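Local structure of uncharacterized protein (Pseudomonas aeruginosa, 4O5P) at residues A[700-705]-A[784-789]; A[502-507]-A[568-573]; A[17-22]-A[406-411]; A[478-483]-A[653-658]. The protein is a type VI secretion effector that acts as a phospholipase, probably hydrolysing lipids through an alpha/beta-hydrolase-type catalytic domain. One frame throughout, in Å; residues are numbered along the deposited sequence.

Contact 1. Residues A[700-705]-A[784-789]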
loop_
_atom_site.group_PDB
_atom_site.type_symbol
_atom_site.label_atom_id
_atom_site.label_comp_id
_atom_site.label_asym_id
_atom_site.label_seq_id
_atom_site.Cartn_x
_atom_site.Cartn_y
_atom_site.Cartn_z
ATOM N N LEU A 700 10.069 13.118 13.741
ATOM C CA LEU A 700 9.967 14.553 13.502
ATOM C C LEU A 700 8.574 15.008 13.902
ATOM O O LEU A 700 8.392 16.085 14.479
ATOM C CB LEU A 700 10.205 14.849 12.019
ATOM C CG LEU A 700 10.371 16.289 11.567
ATOM C CD1 LEU A 700 11.552 16.955 12.284
ATOM C CD2 LEU A 700 10.557 16.316 10.050
ATOM N N ALA A 701 7.591 14.171 13.576
ATOM C CA ALA A 701 6.202 14.490 13.882
ATOM C C ALA A 701 5.384 13.210 14.043
ATOM O O ALA A 701 5.551 12.254 13.289
ATOM C CB ALA A 701 5.611 15.366 12.793
ATOM N N THR A 702 4.496 13.197 15.027
ATOM C CA THR A 702 3.652 12.037 15.264
ATOM C C THR A 702 2.523 12.452 16.195
ATOM O O THR A 702 2.641 13.466 16.897
ATOM C CB THR A 702 4.437 10.875 15.895
ATOM O OG1 THR A 702 3.634 9.691 15.886
ATOM C CG2 THR A 702 4.830 11.196 17.317
ATOM N N ALA A 703 1.438 11.685 16.173
ATOM C CA ALA A 703 0.268 11.937 17.016
ATOM C C ALA A 703 -0.240 13.372 16.838
ATOM O O ALA A 703 -0.775 13.966 17.770
ATOM C CB ALA A 703 0.597 11.661 18.465
ATOM N N GLY A 704 -0.040 13.914 15.636
ATOM C CA GLY A 704 -0.500 15.248 15.282
ATOM C C GLY A 704 0.355 16.414 15.744
ATOM O O GLY A 704 -0.014 17.577 15.539
ATOM N N ARG A 705 1.495 16.140 16.370
ATOM C CA ARG A 705 2.377 17.248 16.727
ATOM C C ARG A 705 3.738 17.139 16.070
ATOM O O ARG A 705 4.185 16.051 15.708
ATOM C CB ARG A 705 2.550 17.344 18.239
ATOM C CG ARG A 705 3.193 16.138 18.913
ATOM C CD ARG A 705 2.804 16.213 20.380
ATOM N NE ARG A 705 3.401 15.215 21.244
ATOM C CZ ARG A 705 2.697 14.341 21.958
ATOM N NH1 ARG A 705 1.371 14.326 21.884
ATOM N NH2 ARG A 705 3.320 13.475 22.743
ATOM N N GLU A 784 5.180 5.255 20.087
ATOM C CA GLU A 784 4.301 4.934 21.227
ATOM C C GLU A 784 4.589 5.859 22.408
ATOM O O GLU A 784 3.670 6.446 22.987
ATOM C CB GLU A 784 4.479 3.473 21.656
ATOM C CG GLU A 784 3.276 2.847 22.372
ATOM C CD GLU A 784 3.099 3.329 23.804
ATOM O OE1 GLU A 784 1.997 3.120 24.379
ATOM O OE2 GLU A 784 4.061 3.905 24.365
ATOM N N GLN A 785 5.866 5.991 22.759
ATOM C CA GLN A 785 6.269 6.794 23.911
ATOM C C GLN A 785 5.835 8.252 23.778
ATOM O O GLN A 785 5.383 8.885 24.751
ATOM C CB GLN A 785 7.787 6.705 24.114
ATOM C CG GLN A 785 8.313 7.607 25.234
ATOM C CD GLN A 785 9.788 7.425 25.499
ATOM O OE1 GLN A 785 10.485 6.696 24.777
ATOM N NE2 GLN A 785 10.280 8.082 26.541
ATOM N N ILE A 786 5.955 8.788 22.568
ATOM C CA ILE A 786 5.574 10.173 22.346
ATOM C C ILE A 786 4.062 10.294 22.447
ATOM O O ILE A 786 3.548 11.230 23.064
ATOM C CB ILE A 786 6.071 10.674 20.987
ATOM C CG1 ILE A 786 7.596 10.676 20.961
ATOM C CG2 ILE A 786 5.537 12.063 20.691
ATOM C CD1 ILE A 786 8.167 10.847 19.573
ATOM N N GLY A 787 3.347 9.337 21.855
ATOM C CA GLY A 787 1.895 9.366 21.874
ATOM C C GLY A 787 1.325 9.322 23.281
ATOM O O GLY A 787 0.204 9.767 23.513
ATOM N N GLN A 788 2.111 8.803 24.224
ATOM C CA GLN A 788 1.688 8.699 25.626
ATOM C C GLN A 788 1.886 10.008 26.391
ATOM O O GLN A 788 1.347 10.190 27.490
ATOM C CB GLN A 788 2.445 7.570 26.331
ATOM C CG GLN A 788 2.033 6.170 25.892
ATOM C CD GLN A 788 0.577 5.885 26.190
ATOM O OE1 GLN A 788 -0.266 5.871 25.289
ATOM N NE2 GLN A 788 0.269 5.666 27.463
ATOM N N LEU A 789 2.661 10.916 25.810
ATOM C CA LEU A 789 2.975 12.163 26.480
ATOM C C LEU A 789 1.908 13.206 26.209
ATOM O O LEU A 789 1.195 13.133 25.195
ATOM C CB LEU A 789 4.357 12.669 26.063
ATOM C CG LEU A 789 5.486 11.868 26.708
ATOM C CD1 LEU A 789 6.836 12.213 26.082
ATOM C CD2 LEU A 789 5.503 12.112 28.218
#
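Thr702 and Ile786 make the apolar part of this contact, methyl against methyl. Thr702 CG2 lies 3.6 Å from Ile786 CG2 and 4.0 Å from Ile786 CD1, so one small group touches both branches of the isoleucine. The threonine rotamer allows this: OG1 is anti to the backbone N (chi1 -170°), and the hydroxyl is hydrogen-bonded to Thr610 OG1 on strand 609-614 while the methyl meets the helix. Beside this pair, Ala703 CB rests 4.3 Å from Gly787 CA, where the helix presents only backbone. Leu772 of helix 767-772 also packs on Ile786.

The polar part comes from Arg705. Its chain is extended from CG to NE and reaches across toward Leu789, passing Ile786 CG2, which is 3.8 Å from Arg705 NE. Arg705 NH2 donates a weak, bent bond to Leu789 O (3.3 Å), doubtful because NH2 is modelled too close to a neighbouring atom. Met712, Pro791 and Pro792 also touch the arginine side chain.

Backbone bonds shape residues 702-705: Thr702 N to Arg705 O and Arg705 N to Thr702 O are both 3.0 Å. With Ala703 and Gly704 at positive phi between them, this is a tight two-residue beta hairpin with a type I' turn, joining strands 697-702 and 705-706 and packed against helix 779-787.

Contact 2. Residues A[502-507]-A[568-573]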
loop_
_atom_site.group_PDB
_atom_site.type_symbol
_atom_site.label_atom_id
_atom_site.label_comp_id
_atom_site.label_asym_id
_atom_site.label_seq_id
_atom_site.Cartn_x
_atom_site.Cartn_y
_atom_site.Cartn_z
ATOM N N PRO A 502 7.493 4.429 -25.392
ATOM C CA PRO A 502 6.500 5.162 -26.191
ATOM C C PRO A 502 6.803 6.663 -26.177
ATOM O O PRO A 502 7.299 7.179 -25.178
ATOM C CB PRO A 502 5.171 4.861 -25.479
ATOM C CG PRO A 502 5.423 3.588 -24.701
ATOM C CD PRO A 502 6.877 3.671 -24.289
ATOM N N PRO A 503 6.542 7.352 -27.294
ATOM C CA PRO A 503 6.847 8.788 -27.354
ATOM C C PRO A 503 5.927 9.564 -26.423
ATOM O O PRO A 503 4.761 9.180 -26.280
ATOM C CB PRO A 503 6.555 9.145 -28.812
ATOM C CG PRO A 503 5.532 8.136 -29.256
ATOM C CD PRO A 503 5.846 6.863 -28.500
ATOM N N ASP A 504 6.439 10.616 -25.790
ATOM C CA ASP A 504 5.650 11.380 -24.830
ATOM C C ASP A 504 4.486 12.083 -25.493
ATOM O O ASP A 504 4.566 12.487 -26.653
ATOM C CB ASP A 504 6.505 12.422 -24.098
ATOM C CG ASP A 504 7.513 11.802 -23.161
ATOM O OD1 ASP A 504 7.424 10.586 -22.878
ATOM O OD2 ASP A 504 8.405 12.542 -22.698
HETATM N N MSE A 505 3.400 12.232 -24.748
HETATM C CA MSE A 505 2.266 12.976 -25.258
HETATM C C MSE A 505 2.685 14.419 -25.502
HETATM O O MSE A 505 3.351 15.025 -24.667
HETATM C CB MSE A 505 1.099 12.911 -24.276
HETATM C CG MSE A 505 -0.019 13.885 -24.566
HETATM SE SE MSE A 505 -1.494 13.653 -23.302
HETATM C CE MSE A 505 -2.255 12.051 -24.074
ATOM N N PRO A 506 2.319 14.962 -26.673
ATOM C CA PRO A 506 2.573 16.372 -27.007
ATOM C C PRO A 506 2.002 17.318 -25.927
ATOM O O PRO A 506 1.006 16.964 -25.281
ATOM C CB PRO A 506 1.830 16.551 -28.334
ATOM C CG PRO A 506 1.787 15.162 -28.935
ATOM C CD PRO A 506 1.625 14.236 -27.756
ATOM N N GLU A 507 2.619 18.488 -25.749
ATOM C CA GLU A 507 2.264 19.439 -24.683
ATOM C C GLU A 507 0.807 19.906 -24.758
ATOM O O GLU A 507 0.112 20.025 -23.735
ATOM C CB GLU A 507 3.209 20.649 -24.710
ATOM C CG GLU A 507 4.669 20.346 -24.325
ATOM C CD GLU A 507 5.352 19.333 -25.262
ATOM O OE1 GLU A 507 5.042 19.331 -26.481
ATOM O OE2 GLU A 507 6.181 18.522 -24.775
ATOM N N PRO A 568 -0.266 11.920 -17.536
ATOM C CA PRO A 568 0.122 11.951 -18.948
ATOM C C PRO A 568 1.350 11.091 -19.222
ATOM O O PRO A 568 2.245 11.019 -18.373
ATOM C CB PRO A 568 0.454 13.419 -19.173
ATOM C CG PRO A 568 0.976 13.895 -17.857
ATOM C CD PRO A 568 0.231 13.096 -16.797
ATOM N N PRO A 569 1.380 10.428 -20.389
ATOM C CA PRO A 569 2.556 9.681 -20.839
ATOM C C PRO A 569 3.757 10.600 -20.991
ATOM O O PRO A 569 3.840 11.293 -22.000
ATOM C CB PRO A 569 2.136 9.177 -22.224
ATOM C CG PRO A 569 0.646 9.147 -22.178
ATOM C CD PRO A 569 0.263 10.329 -21.346
ATOM N N LEU A 570 4.664 10.615 -20.014
ATOM C CA LEU A 570 5.906 11.376 -20.154
ATOM C C LEU A 570 7.120 10.496 -19.855
ATOM O O LEU A 570 8.109 10.960 -19.287
ATOM C CB LEU A 570 5.908 12.603 -19.239
ATOM C CG LEU A 570 4.772 13.619 -19.385
ATOM C CD1 LEU A 570 4.941 14.747 -18.387
ATOM C CD2 LEU A 570 4.693 14.176 -20.797
ATOM N N ASP A 571 7.044 9.226 -20.243
ATOM C CA ASP A 571 8.095 8.273 -19.908
ATOM C C ASP A 571 9.479 8.626 -20.453
ATOM O O ASP A 571 10.482 8.369 -19.795
ATOM C CB ASP A 571 7.687 6.854 -20.300
ATOM C CG ASP A 571 6.570 6.307 -19.416
ATOM O OD1 ASP A 571 6.453 6.761 -18.253
ATOM O OD2 ASP A 571 5.824 5.418 -19.886
ATOM N N GLN A 572 9.552 9.229 -21.632
ATOM C CA GLN A 572 10.855 9.645 -22.156
ATOM C C GLN A 572 11.509 10.734 -21.306
ATOM O O GLN A 572 12.641 10.561 -20.847
ATOM C CB GLN A 572 10.745 10.104 -23.614
ATOM C CG GLN A 572 10.188 9.041 -24.536
ATOM C CD GLN A 572 10.010 9.553 -25.949
ATOM O OE1 GLN A 572 9.401 10.613 -26.161
ATOM N NE2 GLN A 572 10.547 8.813 -26.927
ATOM N N ARG A 573 10.803 11.848 -21.089
ATOM C CA ARG A 573 11.361 12.947 -20.301
ATOM C C ARG A 573 11.679 12.466 -18.891
ATOM O O ARG A 573 12.707 12.819 -18.330
ATOM C CB ARG A 573 10.399 14.154 -20.274
ATOM C CG ARG A 573 10.249 14.873 -18.914
ATOM C CD ARG A 573 11.470 15.712 -18.555
ATOM N NE ARG A 573 11.327 16.501 -17.324
ATOM C CZ ARG A 573 12.126 16.392 -16.261
ATOM N NH1 ARG A 573 13.121 15.524 -16.269
ATOM N NH2 ARG A 573 11.933 17.159 -15.193
#
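Asp504 and Gln572 clasp each other where a proline-rich loop meets the N-terminus of helix 571-587, a carboxylate from a remote loop binding backbone amides in the first turn of the helix. Asp504, the residue most covered by the contact, has CG anti to the carbonyl carbon (chi1 -69°), and each of its oxygens takes one N-H through its syn lone pair. Gln572 N donates to Asp504 OD1 at 2.8 Å, and Arg573 N to Asp504 OD2 at 3.0 Å. Two separate bonds hold the carboxylate and fix its rotation, and the helix dipole probably favours its negative charge.

Gln572 returns the bond. Its chain, extended beyond CG, runs beside Pro502 and Pro503, with Gln572 CG 3.5 Å from Pro502 O. Gln572 OE1 accepts a hydrogen bond from Asp504 N at 3.0 Å, the donor standing 57° out of the amide plane. Phe498 and Val501 also touch the glutamine. Neighbouring Asp571 turns to another partner, its OD2 accepting a hydrogen bond from Gln391 N.

Met505, the next residue of the loop and present as selenomethionine, is tied down through its backbone. Met505 N donates to Pro569 O at 2.9 Å, nearly in line with the C=O bond, just ahead of Leu570 at the N-cap position. Its side chain also touches Phe566 and Trp513, and within the contact it crosses the proline ring, with Met505 CB 4.0 Å from Pro569 CD.

Contact 3. Residues A[17-22]-A[406-411]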
loop_
_atom_site.group_PDB
_atom_site.type_symbol
_atom_site.label_atom_id
_atom_site.label_comp_id
_atom_site.label_asym_id
_atom_site.label_seq_id
_atom_site.Cartn_x
_atom_site.Cartn_y
_atom_site.Cartn_z
ATOM N N ALA A 17 5.442 -24.544 -17.450
ATOM C CA ALA A 17 4.021 -24.539 -17.816
ATOM C C ALA A 17 3.129 -23.577 -17.006
ATOM O O ALA A 17 1.934 -23.451 -17.282
ATOM C CB ALA A 17 3.461 -25.957 -17.756
ATOM N N GLY A 18 3.694 -22.901 -16.011
ATOM C CA GLY A 18 2.902 -21.980 -15.211
ATOM C C GLY A 18 2.252 -22.656 -14.014
ATOM O O GLY A 18 2.461 -23.842 -13.768
ATOM N N ARG A 19 1.460 -21.902 -13.267
ATOM C CA ARG A 19 0.888 -22.408 -12.034
ATOM C C ARG A 19 -0.611 -22.528 -12.164
ATOM O O ARG A 19 -1.296 -22.858 -11.188
ATOM C CB ARG A 19 1.222 -21.490 -10.852
ATOM C CG ARG A 19 2.700 -21.171 -10.667
ATOM C CD ARG A 19 2.997 -20.671 -9.257
ATOM N NE ARG A 19 4.344 -20.121 -9.143
ATOM C CZ ARG A 19 5.419 -20.830 -8.819
ATOM N NH1 ARG A 19 5.319 -22.137 -8.577
ATOM N NH2 ARG A 19 6.602 -20.240 -8.751
ATOM N N LEU A 20 -1.125 -22.252 -13.361
ATOM C CA LEU A 20 -2.575 -22.285 -13.580
ATOM C C LEU A 20 -3.112 -23.597 -14.193
ATOM O O LEU A 20 -4.326 -23.769 -14.360
ATOM C CB LEU A 20 -3.037 -21.064 -14.377
ATOM C CG LEU A 20 -3.445 -19.894 -13.470
ATOM C CD1 LEU A 20 -2.228 -19.197 -12.859
ATOM C CD2 LEU A 20 -4.320 -18.895 -14.197
ATOM N N THR A 21 -2.212 -24.524 -14.504
ATOM C CA THR A 21 -2.612 -25.845 -14.983
ATOM C C THR A 21 -3.256 -26.625 -13.841
ATOM O O THR A 21 -2.972 -26.365 -12.674
ATOM C CB THR A 21 -1.400 -26.620 -15.493
ATOM O OG1 THR A 21 -0.373 -26.585 -14.497
ATOM C CG2 THR A 21 -0.862 -25.983 -16.770
ATOM N N TYR A 22 -4.124 -27.579 -14.153
ATOM C CA TYR A 22 -4.798 -28.297 -13.076
ATOM C C TYR A 22 -5.070 -29.767 -13.328
ATOM O O TYR A 22 -5.129 -30.218 -14.467
ATOM C CB TYR A 22 -6.112 -27.613 -12.701
ATOM C CG TYR A 22 -7.049 -27.376 -13.856
ATOM C CD1 TYR A 22 -7.976 -28.345 -14.248
ATOM C CD2 TYR A 22 -7.026 -26.171 -14.541
ATOM C CE1 TYR A 22 -8.840 -28.117 -15.304
ATOM C CE2 TYR A 22 -7.893 -25.931 -15.590
ATOM C CZ TYR A 22 -8.791 -26.902 -15.970
ATOM O OH TYR A 22 -9.633 -26.631 -17.026
ATOM N N ALA A 406 4.505 -12.963 -9.819
ATOM C CA ALA A 406 3.933 -12.818 -8.483
ATOM C C ALA A 406 2.436 -13.130 -8.499
ATOM O O ALA A 406 1.931 -13.817 -7.606
ATOM C CB ALA A 406 4.186 -11.435 -7.945
ATOM N N LEU A 407 1.733 -12.656 -9.526
ATOM C CA LEU A 407 0.285 -12.910 -9.638
ATOM C C LEU A 407 0.009 -14.410 -9.623
ATOM O O LEU A 407 -0.780 -14.916 -8.795
ATOM C CB LEU A 407 -0.268 -12.290 -10.925
ATOM C CG LEU A 407 -1.653 -12.735 -11.386
ATOM C CD1 LEU A 407 -2.722 -12.242 -10.415
ATOM C CD2 LEU A 407 -1.916 -12.206 -12.763
ATOM N N GLN A 408 0.684 -15.132 -10.504
ATOM C CA GLN A 408 0.452 -16.567 -10.561
ATOM C C GLN A 408 0.825 -17.196 -9.225
ATOM O O GLN A 408 0.107 -18.077 -8.700
ATOM C CB GLN A 408 1.218 -17.204 -11.724
ATOM C CG GLN A 408 0.562 -16.963 -13.081
ATOM C CD GLN A 408 0.965 -17.995 -14.136
ATOM O OE1 GLN A 408 1.703 -18.941 -13.850
ATOM N NE2 GLN A 408 0.478 -17.811 -15.367
ATOM N N HIS A 409 1.902 -16.696 -8.634
ATOM C CA HIS A 409 2.373 -17.305 -7.407
ATOM C C HIS A 409 1.263 -17.141 -6.374
ATOM O O HIS A 409 0.893 -18.108 -5.679
ATOM C CB HIS A 409 3.697 -16.671 -6.959
ATOM C CG HIS A 409 4.250 -17.229 -5.685
ATOM N ND1 HIS A 409 5.419 -16.765 -5.119
ATOM C CD2 HIS A 409 3.797 -18.208 -4.860
ATOM C CE1 HIS A 409 5.656 -17.426 -3.999
ATOM N NE2 HIS A 409 4.683 -18.302 -3.816
HETATM N N MSE A 410 0.675 -15.941 -6.334
HETATM C CA MSE A 410 -0.252 -15.632 -5.265
HETATM C C MSE A 410 -1.450 -16.518 -5.500
HETATM O O MSE A 410 -1.987 -17.133 -4.560
HETATM C CB MSE A 410 -0.652 -14.142 -5.272
HETATM C CG MSE A 410 -1.545 -13.783 -4.085
HETATM SE SE MSE A 410 -0.566 -13.909 -2.397
HETATM C CE MSE A 410 0.264 -12.161 -2.478
ATOM N N TYR A 411 -1.801 -16.656 -6.780
ATOM C CA TYR A 411 -2.951 -17.450 -7.147
ATOM C C TYR A 411 -2.767 -18.849 -6.584
ATOM O O TYR A 411 -3.657 -19.380 -5.893
ATOM C CB TYR A 411 -3.094 -17.483 -8.669
ATOM C CG TYR A 411 -4.191 -18.384 -9.159
ATOM C CD1 TYR A 411 -5.485 -17.913 -9.324
ATOM C CD2 TYR A 411 -3.927 -19.711 -9.472
ATOM C CE1 TYR A 411 -6.494 -18.759 -9.790
ATOM C CE2 TYR A 411 -4.911 -20.548 -9.926
ATOM C CZ TYR A 411 -6.188 -20.081 -10.083
ATOM O OH TYR A 411 -7.155 -20.958 -10.537
HETATM O O HOH W 1 -5.662 -23.550 -12.194
#
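Arg19 and Gln408 share the one direct hydrogen bond between the two segments: Arg19 N donates to Gln408 OE1 at 3.0 Å, from above the amide plane (41° out of it). Gln408 CG is anti to the carbonyl carbon (chi1 -77°), and the chain extends beyond it, carrying OE1 out to the loop. Next to it, Leu20 lies across Tyr411 at about a right angle. Leu20 CG sits over one ring face in a CH-pi contact, 4.3 Å from the ring centroid, and Leu20 CD1 reaches Gln408 CG at 3.6 Å. The Arg19 side chain runs alongside His409, with Arg19 NE 3.9 Å from His409 CA. A water gives a firm bond to Leu20 O (2.6 Å) and only a weak one to Tyr411 OH.

Second-shell partners hold these groups in position. Gln408 NE2 is bonded to Phe447 O, which helps to set the direction of OE1; Tyr411 OH is held by Gln422 O, and Arg19 NH2 by Thr13 O. His409 is gripped at both nitrogens, by Tyr375 OH and Glu413 OE1.

Elsewhere on helix 403-416, Ala406 and Met410 pack on strands 270-280 and 331-336. The loop after strand 7-10 thus lies against a helix layered on the mainly parallel central sheet, as in alpha/beta-hydrolase domains.

Contact 4. Residues A[478-483]-A[653-658]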
loop_
_atom_site.group_PDB
_atom_site.type_symbol
_atom_site.label_atom_id
_atom_site.label_comp_id
_atom_site.label_asym_id
_atom_site.label_seq_id
_atom_site.Cartn_x
_atom_site.Cartn_y
_atom_site.Cartn_z
ATOM N N ALA A 478 22.334 -3.262 -4.963
ATOM C CA ALA A 478 23.619 -3.261 -5.670
ATOM C C ALA A 478 23.475 -3.713 -7.122
ATOM O O ALA A 478 24.123 -3.158 -8.009
ATOM C CB ALA A 478 24.636 -4.127 -4.939
ATOM N N LEU A 479 22.649 -4.728 -7.361
ATOM C CA LEU A 479 22.447 -5.238 -8.728
ATOM C C LEU A 479 21.787 -4.211 -9.651
ATOM O O LEU A 479 22.273 -3.939 -10.768
ATOM C CB LEU A 479 21.651 -6.550 -8.702
ATOM C CG LEU A 479 21.211 -7.183 -10.023
ATOM C CD1 LEU A 479 22.404 -7.384 -10.964
ATOM C CD2 LEU A 479 20.499 -8.521 -9.740
ATOM N N ILE A 480 20.697 -3.611 -9.195
ATOM C CA ILE A 480 20.051 -2.623 -10.056
ATOM C C ILE A 480 20.923 -1.356 -10.204
ATOM O O ILE A 480 20.928 -0.717 -11.257
ATOM C CB ILE A 480 18.602 -2.323 -9.615
ATOM C CG1 ILE A 480 17.856 -1.578 -10.721
ATOM C CG2 ILE A 480 18.587 -1.549 -8.322
ATOM C CD1 ILE A 480 16.339 -1.413 -10.479
ATOM N N THR A 481 21.687 -1.026 -9.163
ATOM C CA THR A 481 22.676 0.052 -9.282
ATOM C C THR A 481 23.674 -0.279 -10.396
ATOM O O THR A 481 23.946 0.557 -11.266
ATOM C CB THR A 481 23.454 0.259 -7.965
ATOM O OG1 THR A 481 22.560 0.723 -6.940
ATOM C CG2 THR A 481 24.579 1.299 -8.160
ATOM N N ALA A 482 24.221 -1.498 -10.359
ATOM C CA ALA A 482 25.144 -1.962 -11.398
ATOM C C ALA A 482 24.541 -1.809 -12.791
ATOM O O ALA A 482 25.215 -1.343 -13.704
ATOM C CB ALA A 482 25.561 -3.415 -11.152
ATOM N N TRP A 483 23.272 -2.186 -12.952
ATOM C CA TRP A 483 22.592 -2.006 -14.239
ATOM C C TRP A 483 22.458 -0.535 -14.644
ATOM O O TRP A 483 22.618 -0.193 -15.819
ATOM C CB TRP A 483 21.209 -2.650 -14.197
ATOM C CG TRP A 483 20.375 -2.450 -15.438
ATOM C CD1 TRP A 483 20.323 -3.268 -16.533
ATOM C CD2 TRP A 483 19.431 -1.397 -15.682
ATOM N NE1 TRP A 483 19.402 -2.780 -17.448
ATOM C CE2 TRP A 483 18.853 -1.629 -16.952
ATOM C CE3 TRP A 483 19.036 -0.264 -14.957
ATOM C CZ2 TRP A 483 17.901 -0.775 -17.509
ATOM C CZ3 TRP A 483 18.082 0.575 -15.505
ATOM C CH2 TRP A 483 17.522 0.312 -16.767
ATOM N N ALA A 653 18.471 -8.270 -19.710
ATOM C CA ALA A 653 17.227 -8.083 -20.464
ATOM C C ALA A 653 16.003 -7.951 -19.552
ATOM O O ALA A 653 15.066 -7.212 -19.870
ATOM C CB ALA A 653 17.021 -9.200 -21.468
ATOM N N LEU A 654 16.003 -8.663 -18.428
ATOM C CA LEU A 654 14.926 -8.476 -17.450
ATOM C C LEU A 654 14.909 -7.037 -16.949
ATOM O O LEU A 654 13.846 -6.418 -16.879
ATOM C CB LEU A 654 15.093 -9.411 -16.263
ATOM C CG LEU A 654 13.945 -9.375 -15.246
ATOM C CD1 LEU A 654 12.762 -10.203 -15.751
ATOM C CD2 LEU A 654 14.403 -9.892 -13.879
ATOM N N PHE A 655 16.077 -6.499 -16.593
ATOM C CA PHE A 655 16.089 -5.094 -16.135
ATOM C C PHE A 655 15.763 -4.085 -17.231
ATOM O O PHE A 655 15.116 -3.055 -16.962
ATOM C CB PHE A 655 17.408 -4.727 -15.439
ATOM C CG PHE A 655 17.550 -5.359 -14.083
ATOM C CD1 PHE A 655 16.939 -4.790 -12.974
ATOM C CD2 PHE A 655 18.270 -6.529 -13.921
ATOM C CE1 PHE A 655 17.051 -5.368 -11.719
ATOM C CE2 PHE A 655 18.386 -7.124 -12.661
ATOM C CZ PHE A 655 17.773 -6.538 -11.561
ATOM N N ASP A 656 16.226 -4.366 -18.449
ATOM C CA ASP A 656 15.889 -3.547 -19.623
ATOM C C ASP A 656 14.389 -3.479 -19.939
ATOM O O ASP A 656 13.844 -2.393 -20.107
ATOM C CB ASP A 656 16.600 -4.086 -20.860
ATOM C CG ASP A 656 18.056 -3.673 -20.950
ATOM O OD1 ASP A 656 18.633 -3.125 -19.982
ATOM O OD2 ASP A 656 18.640 -3.929 -22.022
ATOM N N GLU A 657 13.739 -4.646 -20.031
ATOM C CA GLU A 657 12.392 -4.757 -20.593
ATOM C C GLU A 657 11.286 -5.194 -19.612
ATOM O O GLU A 657 10.117 -5.266 -19.985
ATOM C CB GLU A 657 12.397 -5.714 -21.803
ATOM C CG GLU A 657 13.293 -5.262 -22.961
ATOM C CD GLU A 657 13.161 -6.165 -24.177
ATOM O OE1 GLU A 657 12.687 -7.314 -24.032
ATOM O OE2 GLU A 657 13.518 -5.719 -25.286
ATOM N N GLN A 658 11.639 -5.482 -18.363
ATOM C CA GLN A 658 10.607 -5.885 -17.389
ATOM C C GLN A 658 10.543 -4.988 -16.150
ATOM O O GLN A 658 9.457 -4.610 -15.718
ATOM C CB GLN A 658 10.786 -7.349 -16.991
ATOM C CG GLN A 658 9.942 -8.320 -17.850
ATOM C CD GLN A 658 10.466 -8.522 -19.264
ATOM O OE1 GLN A 658 11.676 -8.542 -19.495
ATOM N NE2 GLN A 658 9.550 -8.685 -20.222
#
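The indole of Trp483 is covered on one face by Phe655 CB and met at its edge by the carboxylate of Asp656, at the crossing of helices 469-487 and 649-657. Phe655 CB stands 3.5 Å from the centroid of the five-membered ring, a close CH-pi contact. The two side chains slide past each other in opposite directions, and their rings meet obliquely. The outer atoms of the phenyl ring meet two aliphatic side chains of the other helix: Leu479 CG lies 3.8 Å from Phe655 CZ, and Ile480 CG1 lies 4.0 Å from Phe655 CE1. His338 adds an edge-to-face contact to the phenylalanine, as Tyr488 does to the tryptophan.

The segment axes cross at -73° and come no nearer than 11.0 Å, a distance filled by the large side chains. Trp483 spans it with CG anti to the backbone N (chi1 176°). Phe655, the residue most covered here, has CG beside its own backbone N and points across to the other helix.

Several polar groups at this buried interface have partners nearby. Lys393 NZ bonds the carbonyls of Phe655 and Asp656, and Asp656 OD2 forms a salt bridge with Arg487 NH2. This bridge probably helps to hold the carboxylate, whose other oxygen accepts the indole N-H: Trp483 NE1 to Asp656 OD1 is 2.7 Å, with a 152° angle at the hydrogen, and OD1 lies close to the indole plane.

How the contacts relate
Contact 4 is the buried one, a helix crossing built on aromatic and aliphatic surfaces with one indole-carboxylate bond. Contact 2 lies at the surface and relies on backbone amides, a carboxylate and a side-chain amide. Contacts 1 and 3 are partly buried; each sets a turn or loop against a helix, the first by methyl packing and the length of an arginine side chain, the second by a hydrogen bond and a CH-pi contact. Contact 2 is nested along the chain inside contact 4, and its 502-507 loop follows helix 469-487 of contact 4; the centres of the two contacts are about 22 Å apart. Contacts 1 and 3, centres about 44 Å apart, lie on opposite sides of the chain's centre.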